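Local coordinates for cupin domain protein (Microcystis aeruginosa DIANCHI905, PDB 5ZBE) that is a two-domain cupin of unestablished function that binds a ferrous ion in its N-terminal cupin domain, consistent with a metal-dependent enzyme, at residues P46-G51 / A78-S83. Sequence-based numbering, arbitrary orientation. Where two conformers were deposited one is given.
With FE2 (Fe (II) ion), chain B.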
loop_
_atom_site.group_PDB
_atom_site.type_symbol
_atom_site.label_atom_id
_atom_site.label_comp_id
_atom_site.label_asym_id
_atom_site.label_seq_id
_atom_site.Cartn_x
_atom_site.Cartn_y
_atom_site.Cartn_z
ATOM N N PRO A 46 11.969 -10.116 11.059
ATOM C CA PRO A 46 12.907 -8.999 11.122
ATOM C C PRO A 46 12.495 -7.798 10.270
ATOM O O PRO A 46 12.841 -6.668 10.600
ATOM C CB PRO A 46 14.222 -9.597 10.602
ATOM C CG PRO A 46 13.847 -10.881 9.948
ATOM C CD PRO A 46 12.622 -11.365 10.640
ATOM N N GLU A 47 11.764 -8.038 9.190
ATOM C CA GLU A 47 11.251 -6.931 8.377
ATOM C C GLU A 47 10.213 -6.141 9.155
ATOM O O GLU A 47 9.365 -6.717 9.826
ATOM C CB GLU A 47 10.594 -7.428 7.101
ATOM C CG GLU A 47 11.509 -8.240 6.201
ATOM C CD GLU A 47 11.443 -9.750 6.445
ATOM O OE1 GLU A 47 11.041 -10.198 7.534
ATOM O OE2 GLU A 47 11.809 -10.502 5.527
ATOM N N SER A 48 10.297 -4.826 9.040
ATOM C CA SER A 48 9.235 -3.922 9.452
ATOM C C SER A 48 8.063 -4.077 8.492
ATOM O O SER A 48 8.255 -4.427 7.335
ATOM C CB SER A 48 9.739 -2.492 9.423
ATOM O OG SER A 48 10.782 -2.318 10.374
ATOM N N GLN A 49 6.851 -3.813 8.977
ATOM C CA GLN A 49 5.651 -4.016 8.166
ATOM C C GLN A 49 4.642 -2.907 8.354
ATOM O O GLN A 49 4.428 -2.442 9.461
ATOM C CB GLN A 49 5.012 -5.361 8.514
ATOM C CG GLN A 49 3.781 -5.725 7.697
ATOM C CD GLN A 49 3.148 -7.032 8.151
ATOM O OE1 GLN A 49 1.961 -7.083 8.500
ATOM N NE2 GLN A 49 3.925 -8.073 8.167
ATOM N N ILE A 50 4.043 -2.476 7.246
ATOM C CA ILE A 50 2.921 -1.550 7.276
ATOM C C ILE A 50 1.870 -2.057 6.341
ATOM O O ILE A 50 2.165 -2.872 5.463
ATOM C CB ILE A 50 3.318 -0.119 6.863
ATOM C CG1 ILE A 50 3.941 -0.115 5.470
ATOM C CG2 ILE A 50 4.271 0.482 7.880
ATOM C CD1 ILE A 50 4.361 1.264 4.992
ATOM N N GLY A 51 0.639 -1.607 6.520
ATOM C CA GLY A 51 -0.421 -2.006 5.615
ATOM C C GLY A 51 -1.738 -1.344 5.900
ATOM O O GLY A 51 -1.885 -0.662 6.909
ATOM N N ALA A 78 3.959 -2.354 12.246
ATOM C CA ALA A 78 4.627 -3.370 13.068
ATOM C C ALA A 78 6.119 -3.232 12.857
ATOM O O ALA A 78 6.618 -3.524 11.768
ATOM C CB ALA A 78 4.179 -4.762 12.650
ATOM N N ASP A 79 6.825 -2.757 13.875
ATOM C CA ASP A 79 8.281 -2.592 13.780
ATOM C C ASP A 79 8.965 -3.953 13.813
ATOM O O ASP A 79 8.309 -4.992 14.041
ATOM C CB ASP A 79 8.811 -1.700 14.896
ATOM C CG ASP A 79 8.409 -0.245 14.733
ATOM O OD1 ASP A 79 7.951 0.176 13.642
ATOM O OD2 ASP A 79 8.574 0.491 15.713
ATOM N N ALA A 80 10.269 -3.946 13.556
ATOM C CA ALA A 80 11.063 -5.178 13.469
ATOM C C ALA A 80 10.823 -6.109 14.668
ATOM O O ALA A 80 10.903 -5.689 15.817
ATOM C CB ALA A 80 12.541 -4.841 13.340
ATOM N N ASN A 81 10.485 -7.362 14.363
ATOM C CA ASN A 81 10.245 -8.428 15.352
ATOM C C ASN A 81 9.124 -8.192 16.359
ATOM O O ASN A 81 9.036 -8.899 17.355
ATOM C CB ASN A 81 11.527 -8.775 16.107
ATOM C CG ASN A 81 12.666 -9.122 15.182
ATOM O OD1 ASN A 81 12.608 -10.125 14.461
ATOM N ND2 ASN A 81 13.709 -8.293 15.187
ATOM N N VAL A 82 8.264 -7.217 16.096
ATOM C CA VAL A 82 7.090 -6.987 16.922
ATOM C C VAL A 82 6.028 -8.000 16.519
ATOM O O VAL A 82 5.677 -8.093 15.342
ATOM C CB VAL A 82 6.534 -5.564 16.684
ATOM C CG1 VAL A 82 5.182 -5.391 17.371
ATOM C CG2 VAL A 82 7.517 -4.535 17.228
ATOM N N SER A 83 5.514 -8.749 17.491
ATOM C CA SER A 83 4.467 -9.733 17.215
ATOM C C SER A 83 3.191 -9.037 16.767
ATOM O O SER A 83 2.742 -8.072 17.395
ATOM C CB SER A 83 4.175 -10.580 18.453
ATOM O OG SER A 83 5.341 -11.245 18.867
HETATM FE FE FE2 B . 3.779 -9.921 9.284
HETATM O O HOH W 1 7.294 -6.478 11.665
HETATM O O HOH W 2 3.839 -10.841 7.395
HETATM O O HOH W 3 1.683 -9.964 8.932
#
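At the iron site of the N-terminal cupin domain, Q49 and A78 form an antiparallel hydrogen-bonded pair where strand 48-55 meets the end of strand 74-78. Q49 N donates a hydrogen bond to A78 O at 2.8 Å, and A78 N donates one to Q49 O with an N-H...O angle of 170°. Q49 CB and A78 CB sit 4.3 Å apart on the same face of the sheet. From there Q49 runs extended beyond CG, which is anti to the backbone N (chi1 -178°), and this carries its amide to the iron alongside H43, H45 and H84 and two waters. Beyond the pair the two chain segments separate. A water spans the gap, 2.8 Å from E47 O and 3.0 Å from D79 O. The type II turn D79-V82, closed by V82 N to D79 O, lays A80 CB 3.3 Å from P46 O and brings N81 OD1 against the proline ring. S48 OG lies 3.6 Å from A80 N but is hydrogen-bonded to T103 OG1. With three histidines and a neutral amide as protein ligands, where classical cupins commonly use glutamate, the site probably leaves more net positive charge on the iron and its waters, while the paired backbone fixes the root of that amide.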